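Local coordinates for protein 5-formaminoimidazole-4-carboxamide-1-(Beta)-D-ribofuranosyl 5'-monophosphate synthetase (PDB 2PBZ) that probably acts as an ATP-dependent carbon-nitrogen ligase of purine biosynthesis, using magnesium or manganese to help form IMP, at residues F92-T97 with E240-G245; F176-L181 with A295-L300; E185-D190 with E281-E286. One frame throughout, in Å; residues are numbered along the deposited sequence.

Interaction 1: residues F92-T97 with E240-G245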
loop_
_atom_site.group_PDB
_atom_site.type_symbol
_atom_site.label_atom_id
_atom_site.label_comp_id
_atom_site.label_asym_id
_atom_site.label_seq_id
_atom_site.Cartn_x
_atom_site.Cartn_y
_atom_site.Cartn_z
ATOM N N PHE A 92 -13.604 11.982 25.821
ATOM C CA PHE A 92 -12.254 11.774 25.310
ATOM C C PHE A 92 -11.988 12.555 24.024
ATOM O O PHE A 92 -10.911 13.097 23.829
ATOM C CB PHE A 92 -12.051 10.272 25.078
ATOM C CG PHE A 92 -10.716 9.908 24.479
ATOM C CD1 PHE A 92 -9.534 10.486 24.944
ATOM C CD2 PHE A 92 -10.636 8.930 23.489
ATOM C CE1 PHE A 92 -8.287 10.086 24.427
ATOM C CE2 PHE A 92 -9.401 8.527 22.971
ATOM C CZ PHE A 92 -8.225 9.105 23.439
ATOM N N LEU A 93 -12.987 12.615 23.157
ATOM C CA LEU A 93 -12.864 13.308 21.890
ATOM C C LEU A 93 -12.163 14.665 21.935
ATOM O O LEU A 93 -11.544 15.070 20.951
ATOM C CB LEU A 93 -14.248 13.484 21.269
ATOM C CG LEU A 93 -15.045 12.197 21.044
ATOM C CD1 LEU A 93 -16.508 12.536 20.828
ATOM C CD2 LEU A 93 -14.462 11.428 19.867
ATOM N N LYS A 94 -12.237 15.368 23.062
ATOM C CA LYS A 94 -11.620 16.697 23.154
ATOM C C LYS A 94 -10.122 16.677 23.446
ATOM O O LYS A 94 -9.431 17.674 23.257
ATOM C CB LYS A 94 -12.335 17.534 24.221
ATOM C CG LYS A 94 -12.292 16.918 25.614
ATOM C CD LYS A 94 -12.755 17.896 26.690
ATOM C CE LYS A 94 -12.703 17.259 28.066
ATOM N NZ LYS A 94 -13.638 16.112 28.201
ATOM N N TRP A 95 -9.629 15.533 23.896
ATOM C CA TRP A 95 -8.226 15.392 24.251
ATOM C C TRP A 95 -7.206 15.510 23.136
ATOM O O TRP A 95 -6.009 15.598 23.409
ATOM C CB TRP A 95 -8.021 14.084 24.998
ATOM C CG TRP A 95 -8.503 14.175 26.411
ATOM C CD1 TRP A 95 -9.792 14.136 26.850
ATOM C CD2 TRP A 95 -7.684 14.364 27.577
ATOM N NE1 TRP A 95 -9.829 14.284 28.217
ATOM C CE2 TRP A 95 -8.551 14.431 28.691
ATOM C CE3 TRP A 95 -6.297 14.487 27.786
ATOM C CZ2 TRP A 95 -8.081 14.616 30.002
ATOM C CZ3 TRP A 95 -5.823 14.671 29.096
ATOM C CH2 TRP A 95 -6.720 14.734 30.186
ATOM N N GLU A 96 -7.665 15.517 21.886
ATOM C CA GLU A 96 -6.751 15.642 20.765
ATOM C C GLU A 96 -6.869 17.057 20.216
ATOM O O GLU A 96 -6.134 17.454 19.306
ATOM C CB GLU A 96 -7.105 14.630 19.673
ATOM C CG GLU A 96 -8.206 15.101 18.744
ATOM C CD GLU A 96 -8.580 14.079 17.686
ATOM O OE1 GLU A 96 -7.671 13.446 17.092
ATOM O OE2 GLU A 96 -9.791 13.920 17.427
ATOM N N THR A 97 -7.779 17.828 20.801
ATOM C CA THR A 97 -8.046 19.186 20.343
ATOM C C THR A 97 -7.076 20.303 20.724
ATOM O O THR A 97 -6.971 21.294 20.003
ATOM C CB THR A 97 -9.459 19.608 20.763
ATOM O OG1 THR A 97 -10.395 18.593 20.368
ATOM C CG2 THR A 97 -9.843 20.915 20.080
ATOM N N GLU A 240 -7.534 7.297 34.036
ATOM C CA GLU A 240 -7.460 8.189 35.196
ATOM C C GLU A 240 -7.871 9.593 34.802
ATOM O O GLU A 240 -8.878 10.119 35.271
ATOM C CB GLU A 240 -6.033 8.254 35.726
ATOM C CG GLU A 240 -5.588 7.008 36.432
ATOM C CD GLU A 240 -6.358 6.794 37.716
ATOM O OE1 GLU A 240 -6.273 7.662 38.633
ATOM O OE2 GLU A 240 -7.056 5.760 37.804
ATOM N N LEU A 241 -7.062 10.186 33.933
ATOM C CA LEU A 241 -7.269 11.540 33.443
ATOM C C LEU A 241 -8.679 11.850 32.926
ATOM O O LEU A 241 -9.110 13.009 32.934
ATOM C CB LEU A 241 -6.238 11.826 32.347
ATOM C CG LEU A 241 -5.046 12.729 32.690
ATOM C CD1 LEU A 241 -4.561 12.477 34.115
ATOM C CD2 LEU A 241 -3.938 12.492 31.677
ATOM N N GLU A 242 -9.386 10.824 32.455
ATOM C CA GLU A 242 -10.746 11.014 31.953
ATOM C C GLU A 242 -11.550 9.763 32.271
ATOM O O GLU A 242 -11.787 8.916 31.400
ATOM C CB GLU A 242 -10.733 11.284 30.447
ATOM C CG GLU A 242 -12.040 11.810 29.912
ATOM C CD GLU A 242 -12.463 13.144 30.526
ATOM O OE1 GLU A 242 -11.821 14.184 30.242
ATOM O OE2 GLU A 242 -13.458 13.155 31.290
ATOM N N PRO A 243 -12.021 9.663 33.529
ATOM C CA PRO A 243 -12.806 8.564 34.096
ATOM C C PRO A 243 -12.821 7.229 33.347
ATOM O O PRO A 243 -11.967 6.385 33.636
ATOM C CB PRO A 243 -14.163 9.218 34.298
ATOM C CG PRO A 243 -13.722 10.516 34.952
ATOM C CD PRO A 243 -12.393 10.910 34.229
ATOM N N PRO A 244 -13.743 7.001 32.381
ATOM C CA PRO A 244 -13.609 5.667 31.780
ATOM C C PRO A 244 -12.372 5.539 30.866
ATOM O O PRO A 244 -11.771 4.470 30.777
ATOM C CB PRO A 244 -14.933 5.488 31.069
ATOM C CG PRO A 244 -15.245 6.886 30.610
ATOM C CD PRO A 244 -14.854 7.760 31.779
ATOM N N GLY A 245 -12.011 6.631 30.195
ATOM C CA GLY A 245 -10.826 6.680 29.338
ATOM C C GLY A 245 -10.504 5.727 28.183
ATOM O O GLY A 245 -9.968 4.630 28.383
#

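Interaction 2: residues F176-L181 with A295-L300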
loop_
_atom_site.group_PDB
_atom_site.type_symbol
_atom_site.label_atom_id
_atom_site.label_comp_id
_atom_site.label_asym_id
_atom_site.label_seq_id
_atom_site.Cartn_x
_atom_site.Cartn_y
_atom_site.Cartn_z
ATOM N N PHE A 176 -7.125 -0.074 19.305
ATOM C CA PHE A 176 -8.519 -0.265 19.654
ATOM C C PHE A 176 -8.555 -0.956 20.994
ATOM O O PHE A 176 -8.304 -2.152 21.072
ATOM C CB PHE A 176 -9.243 -1.128 18.620
ATOM C CG PHE A 176 -10.730 -1.219 18.843
ATOM C CD1 PHE A 176 -11.605 -0.381 18.148
ATOM C CD2 PHE A 176 -11.261 -2.136 19.747
ATOM C CE1 PHE A 176 -12.984 -0.456 18.346
ATOM C CE2 PHE A 176 -12.644 -2.225 19.959
ATOM C CZ PHE A 176 -13.507 -1.382 19.255
ATOM N N TYR A 177 -8.829 -0.214 22.060
ATOM C CA TYR A 177 -8.913 -0.868 23.351
ATOM C C TYR A 177 -10.349 -1.343 23.485
ATOM O O TYR A 177 -11.266 -0.563 23.317
ATOM C CB TYR A 177 -8.591 0.080 24.498
ATOM C CG TYR A 177 -8.832 -0.612 25.812
ATOM C CD1 TYR A 177 -8.053 -1.704 26.186
ATOM C CD2 TYR A 177 -9.922 -0.267 26.615
ATOM C CE1 TYR A 177 -8.354 -2.446 27.316
ATOM C CE2 TYR A 177 -10.232 -1.008 27.753
ATOM C CZ TYR A 177 -9.442 -2.097 28.094
ATOM O OH TYR A 177 -9.742 -2.840 29.199
ATOM N N SER A 178 -10.562 -2.612 23.790
ATOM C CA SER A 178 -11.926 -3.085 23.889
ATOM C C SER A 178 -12.315 -3.506 25.282
ATOM O O SER A 178 -11.633 -4.321 25.899
ATOM C CB SER A 178 -12.144 -4.256 22.945
ATOM O OG SER A 178 -11.529 -5.411 23.451
ATOM N N PRO A 179 -13.405 -2.931 25.816
ATOM C CA PRO A 179 -13.849 -3.302 27.165
ATOM C C PRO A 179 -14.433 -4.699 27.113
ATOM O O PRO A 179 -14.151 -5.537 27.955
ATOM C CB PRO A 179 -14.890 -2.245 27.488
ATOM C CG PRO A 179 -14.361 -1.042 26.776
ATOM C CD PRO A 179 -13.955 -1.618 25.435
ATOM N N ILE A 180 -15.232 -4.962 26.092
ATOM C CA ILE A 180 -15.839 -6.282 25.950
ATOM C C ILE A 180 -14.831 -7.412 26.004
ATOM O O ILE A 180 -15.168 -8.514 26.441
ATOM C CB ILE A 180 -16.597 -6.419 24.634
ATOM C CG1 ILE A 180 -17.604 -5.279 24.503
ATOM C CG2 ILE A 180 -17.308 -7.750 24.588
ATOM C CD1 ILE A 180 -18.582 -5.206 25.655
ATOM N N LEU A 181 -13.601 -7.142 25.558
ATOM C CA LEU A 181 -12.545 -8.163 25.549
ATOM C C LEU A 181 -11.419 -7.809 26.521
ATOM O O LEU A 181 -10.533 -8.614 26.796
ATOM C CB LEU A 181 -11.982 -8.332 24.132
ATOM C CG LEU A 181 -12.993 -8.640 23.022
ATOM C CD1 LEU A 181 -12.292 -8.751 21.683
ATOM C CD2 LEU A 181 -13.713 -9.932 23.339
ATOM N N ALA A 295 -17.847 -1.818 14.970
ATOM C CA ALA A 295 -19.147 -2.457 14.831
ATOM C C ALA A 295 -19.186 -3.806 15.494
ATOM O O ALA A 295 -20.218 -4.188 16.045
ATOM C CB ALA A 295 -19.516 -2.596 13.371
ATOM N N ARG A 296 -18.078 -4.542 15.440
ATOM C CA ARG A 296 -18.066 -5.858 16.067
ATOM C C ARG A 296 -18.084 -5.703 17.576
ATOM O O ARG A 296 -18.595 -6.566 18.293
ATOM C CB ARG A 296 -16.846 -6.673 15.654
ATOM C CG ARG A 296 -16.769 -7.982 16.419
ATOM C CD ARG A 296 -16.024 -9.034 15.662
ATOM N NE ARG A 296 -16.587 -9.220 14.333
ATOM C CZ ARG A 296 -16.178 -10.143 13.471
ATOM N NH1 ARG A 296 -15.199 -10.978 13.800
ATOM N NH2 ARG A 296 -16.731 -10.220 12.269
ATOM N N GLU A 297 -17.527 -4.591 18.043
ATOM C CA GLU A 297 -17.483 -4.299 19.462
ATOM C C GLU A 297 -18.919 -4.080 19.907
ATOM O O GLU A 297 -19.336 -4.521 20.972
ATOM C CB GLU A 297 -16.666 -3.033 19.721
ATOM C CG GLU A 297 -16.462 -2.744 21.193
ATOM C CD GLU A 297 -15.453 -3.670 21.823
ATOM O OE1 GLU A 297 -15.454 -4.883 21.507
ATOM O OE2 GLU A 297 -14.664 -3.179 22.640
ATOM N N LEU A 298 -19.667 -3.392 19.062
ATOM C CA LEU A 298 -21.054 -3.096 19.323
ATOM C C LEU A 298 -21.856 -4.392 19.367
ATOM O O LEU A 298 -22.574 -4.657 20.327
ATOM C CB LEU A 298 -21.574 -2.184 18.224
ATOM C CG LEU A 298 -22.672 -1.182 18.559
ATOM C CD1 LEU A 298 -22.310 -0.406 19.822
ATOM C CD2 LEU A 298 -22.861 -0.243 17.375
ATOM N N ARG A 299 -21.717 -5.215 18.337
ATOM C CA ARG A 299 -22.457 -6.473 18.277
ATOM C C ARG A 299 -22.128 -7.390 19.450
ATOM O O ARG A 299 -22.998 -8.091 19.961
ATOM C CB ARG A 299 -22.157 -7.206 16.977
ATOM C CG ARG A 299 -23.184 -8.263 16.635
ATOM C CD ARG A 299 -22.623 -9.228 15.621
ATOM N NE ARG A 299 -21.417 -9.850 16.155
ATOM C CZ ARG A 299 -21.218 -11.165 16.239
ATOM N NH1 ARG A 299 -22.148 -12.011 15.814
ATOM N NH2 ARG A 299 -20.091 -11.632 16.774
ATOM N N LEU A 300 -20.865 -7.402 19.866
ATOM C CA LEU A 300 -20.471 -8.240 20.981
ATOM C C LEU A 300 -21.153 -7.760 22.245
ATOM O O LEU A 300 -21.598 -8.558 23.053
ATOM C CB LEU A 300 -18.959 -8.202 21.181
ATOM C CG LEU A 300 -18.143 -9.004 20.184
ATOM C CD1 LEU A 300 -16.679 -8.909 20.559
ATOM C CD2 LEU A 300 -18.613 -10.457 20.189
#

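Interaction 3: residues E185-D190 with E281-E286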
loop_
_atom_site.group_PDB
_atom_site.type_symbol
_atom_site.label_atom_id
_atom_site.label_comp_id
_atom_site.label_asym_id
_atom_site.label_seq_id
_atom_site.Cartn_x
_atom_site.Cartn_y
_atom_site.Cartn_z
ATOM N N GLU A 185 -5.675 -3.623 21.202
ATOM C CA GLU A 185 -5.346 -4.173 19.890
ATOM C C GLU A 185 -4.603 -3.160 19.017
ATOM O O GLU A 185 -5.077 -2.048 18.820
ATOM C CB GLU A 185 -6.630 -4.626 19.179
ATOM C CG GLU A 185 -7.228 -5.936 19.676
ATOM C CD GLU A 185 -8.682 -6.111 19.257
ATOM O OE1 GLU A 185 -9.055 -5.558 18.215
ATOM O OE2 GLU A 185 -9.452 -6.803 19.953
ATOM N N LEU A 186 -3.432 -3.556 18.524
ATOM C CA LEU A 186 -2.605 -2.729 17.635
ATOM C C LEU A 186 -3.059 -3.224 16.261
ATOM O O LEU A 186 -2.662 -4.301 15.820
ATOM C CB LEU A 186 -1.116 -3.029 17.881
ATOM C CG LEU A 186 0.075 -2.358 17.169
ATOM C CD1 LEU A 186 -0.400 -1.327 16.186
ATOM C CD2 LEU A 186 1.007 -1.743 18.206
ATOM N N LEU A 187 -3.898 -2.437 15.597
ATOM C CA LEU A 187 -4.471 -2.842 14.325
ATOM C C LEU A 187 -3.930 -2.291 13.017
ATOM O O LEU A 187 -4.405 -2.648 11.958
ATOM C CB LEU A 187 -5.987 -2.625 14.382
ATOM C CG LEU A 187 -6.635 -3.459 15.494
ATOM C CD1 LEU A 187 -8.087 -3.125 15.607
ATOM C CD2 LEU A 187 -6.469 -4.936 15.205
ATOM N N GLY A 188 -2.935 -1.433 13.069
ATOM C CA GLY A 188 -2.400 -0.934 11.825
ATOM C C GLY A 188 -1.455 0.226 11.980
ATOM O O GLY A 188 -1.370 0.851 13.036
ATOM N N VAL A 189 -0.718 0.489 10.914
ATOM C CA VAL A 189 0.203 1.605 10.886
ATOM C C VAL A 189 0.016 2.265 9.532
ATOM O O VAL A 189 0.166 1.655 8.480
ATOM C CB VAL A 189 1.678 1.191 11.044
ATOM C CG1 VAL A 189 2.539 2.444 11.089
ATOM C CG2 VAL A 189 1.864 0.361 12.308
ATOM N N ASP A 190 -0.306 3.541 9.601
ATOM C CA ASP A 190 -0.573 4.345 8.452
ATOM C C ASP A 190 0.573 5.301 8.164
ATOM O O ASP A 190 1.404 5.579 9.015
ATOM C CB ASP A 190 -1.865 5.120 8.732
ATOM C CG ASP A 190 -2.196 6.103 7.657
ATOM O OD1 ASP A 190 -2.493 5.649 6.525
ATOM O OD2 ASP A 190 -2.151 7.327 7.940
ATOM N N GLU A 281 -5.930 -9.599 11.918
ATOM C CA GLU A 281 -5.908 -11.041 11.670
ATOM C C GLU A 281 -5.143 -11.756 12.785
ATOM O O GLU A 281 -5.190 -12.976 12.904
ATOM C CB GLU A 281 -5.254 -11.323 10.314
ATOM C CG GLU A 281 -6.056 -10.775 9.157
ATOM C CD GLU A 281 -5.359 -10.891 7.811
ATOM O OE1 GLU A 281 -5.903 -10.347 6.836
ATOM O OE2 GLU A 281 -4.284 -11.519 7.715
ATOM N N LEU A 282 -4.429 -10.989 13.595
ATOM C CA LEU A 282 -3.675 -11.549 14.700
ATOM C C LEU A 282 -4.627 -11.829 15.864
ATOM O O LEU A 282 -4.400 -12.743 16.659
ATOM C CB LEU A 282 -2.579 -10.570 15.127
ATOM C CG LEU A 282 -1.582 -10.178 14.030
ATOM C CD1 LEU A 282 -0.781 -8.962 14.455
ATOM C CD2 LEU A 282 -0.688 -11.349 13.719
ATOM N N TYR A 283 -5.702 -11.051 15.958
ATOM C CA TYR A 283 -6.670 -11.241 17.027
ATOM C C TYR A 283 -7.862 -11.992 16.492
ATOM O O TYR A 283 -8.583 -12.651 17.247
ATOM C CB TYR A 283 -7.131 -9.903 17.581
ATOM C CG TYR A 283 -5.994 -9.003 17.954
ATOM C CD1 TYR A 283 -5.414 -8.168 17.009
ATOM C CD2 TYR A 283 -5.463 -9.013 19.242
ATOM C CE1 TYR A 283 -4.330 -7.359 17.334
ATOM C CE2 TYR A 283 -4.379 -8.217 19.574
ATOM C CZ TYR A 283 -3.814 -7.390 18.613
ATOM O OH TYR A 283 -2.742 -6.598 18.916
ATOM N N TRP A 284 -8.076 -11.881 15.185
ATOM C CA TRP A 284 -9.185 -12.551 14.521
ATOM C C TRP A 284 -8.731 -13.397 13.355
ATOM O O TRP A 284 -7.641 -13.220 12.835
ATOM C CB TRP A 284 -10.201 -11.523 14.058
ATOM C CG TRP A 284 -11.138 -11.209 15.155
ATOM C CD1 TRP A 284 -12.189 -11.978 15.592
ATOM C CD2 TRP A 284 -11.084 -10.079 16.028
ATOM N NE1 TRP A 284 -12.790 -11.394 16.686
ATOM C CE2 TRP A 284 -12.133 -10.227 16.975
ATOM C CE3 TRP A 284 -10.251 -8.958 16.108
ATOM C CZ2 TRP A 284 -12.365 -9.298 17.976
ATOM C CZ3 TRP A 284 -10.477 -8.044 17.095
ATOM C CH2 TRP A 284 -11.530 -8.215 18.023
ATOM N N GLY A 285 -9.553 -14.335 12.935
ATOM C CA GLY A 285 -9.128 -15.152 11.820
ATOM C C GLY A 285 -9.194 -14.343 10.545
ATOM O O GLY A 285 -8.428 -14.545 9.607
ATOM N N GLU A 286 -10.113 -13.390 10.539
ATOM C CA GLU A 286 -10.370 -12.545 9.391
ATOM C C GLU A 286 -9.730 -11.169 9.483
ATOM O O GLU A 286 -9.381 -10.704 10.566
ATOM C CB GLU A 286 -11.888 -12.425 9.218
ATOM C CG GLU A 286 -12.586 -11.928 10.464
ATOM C CD GLU A 286 -14.092 -12.029 10.374
ATOM O OE1 GLU A 286 -14.635 -11.745 9.275
ATOM O OE2 GLU A 286 -14.726 -12.377 11.403
#

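Interaction 1: residues F92-T97 with E240-G245
Glu242, the first residue to leave helical geometry after helix 224-241, reaches across to Trp95 and Lys94 with one carboxylate oxygen. Glu242 CB already lies 3.8 Å from Trp95 NE1, and CG keeps a similar distance from the same nitrogen. CG stands anti to the backbone N (chi1 -166°), and a bend at chi2 then swings the carboxylate round. At the tip, Glu242 OE1 accepts the indole N-H of Trp95, NE1 to OE1 2.8 Å, through its anti lone pair. The bond is fairly straight (162°) and OE1 lies in the ring plane, though the carboxylate itself is turned 73° from the indole. Lys94 NZ, which also bonds Arg91 O, makes a salt bridge to Glu242 OE1 at 3.3 Å, its hydrogen bond weak. Farther along the indole, Trp95 CH2 packs on Leu241 CG at 3.6 Å, while Lys104 and Ala105 of helix 99-109 touch the same tryptophan. A tryptophan N-H and a lysine thus share one glutamate oxygen just beyond a helix C-terminus, and that oxygen joins the N-terminal region, assigned to a Rossmann-like clan, to the region assigned to the ATP-grasp clan.

Interaction 2: residues F176-L181 with A295-L300
Glu297 lays its side chain against Phe176, Pro179 and Ile180, so one acidic residue of helix 290-302 meets the end of strand 170-178 and the turn after it. The strand and helix segments run almost parallel, 4° between their directions, with axes 10.6 Å apart. Phe176 offers the edge of its ring: CZ approaches Glu297 CB at 3.6 Å, and Glu297 CG lies in the ring plane. The phenyl and carboxylate planes are turned 69° from each other, with Phe176 CE2 3.5 Å from Glu297 OE2. Pro179 crosses the glutamate at about a right angle, its CD 3.3 Å from Glu297 OE2. Ile180 instead slides past Glu297 in the opposite direction, bringing Ile180 CG1 to 3.7 Å from Glu297 OE1. With Glu297 CG anti to the backbone N (chi1 -174°), that carbon is set at the edge of the Phe176 ring, and the bend at chi2 turns CD toward the strand end. One helical turn on, Leu300 CB receives Ile180 CG2 at 3.8 Å, the two side chains lying aslant. Leu181 crosses Leu300 at roughly a right angle, with a looser methyl contact between Leu181 CD2 and Leu300 CD1. Phe176 also touches Met290 and Arg293 earlier on the helix, which extends the packing between sheet and helix. The neighbours of Glu297 across this contact are largely carbon, and its OE1 has a long, weak ion pair with Arg293. A buried carboxylate set among such groups would probably be costly to ionise, and that arginine may offset part of the cost.

Interaction 3: residues E185-D190 with E281-E286
On the five-stranded antiparallel sheet of the region assigned to the ATP-grasp clan, strand 183-194 is met at Glu185, Leu186 and Leu187 by two aromatic residues, Tyr283 and Trp284, in and just after the short helix 280-283. Tyr283 lies over the strand with Glu185 on one ring face: Glu185 CG sits 3.5 Å from the centroid of the Tyr283 ring, 9° off the normal, a CH-pi contact. These two side chains slide past each other in opposite directions, and the Glu185 carboxylate plane is only 27° from the phenol. The phenol oxygen ends at the strand backbone, where Leu186 N donates to Tyr283 OH at 3.1 Å in a nearly straight bond (165°). Leu187 adds its CD2 methyl, 3.8 Å from Tyr283 CD1. Beyond CG the Glu185 chain is extended, which carries its carboxylate past the phenol to the six-membered end of Trp284. There Glu185 OE1 approaches Trp284 CZ3 at 3.1 Å, in the ring plane, and Glu185 OE2 comes to 3.2 Å from Trp284 CH2. Both oxygens have stronger partners elsewhere, Arg183 for OE2 and Arg293 for OE1, while Arg183 and Arg296 make cation-pi contacts with Trp284. Leu42 of a second subunit packs on Tyr283, placing the phenol near the subunit interface. A backbone N-H is therefore satisfied by a side-chain hydroxyl, and the buried Glu185 carboxylate, gripped by two arginines and facing C-H groups at an indole edge, is probably kept ionised.

From the N terminus, 92-97 comes first and waits until 240-245 for its partner, so interaction 1 closes a loop of 142 residues, joining a segment of the DUF1246 family region to one of the DUF1297 region. Within that loop the chain passes 176-181 and then 185-190 on adjacent strands; their partners come only after 240-245, so interaction 1 crosses both others. Segment 281-286 returns to 185-190 first, and 295-300 then reaches 176-181, which puts interaction 3 wholly within the span of interaction 2. These two touch directly, Arg296 salt-bridging Glu286, and tie consecutive helices to neighbouring strands of one sheet. Interaction 1 touches neither; its nearest atoms are about 5 Å from interaction 2.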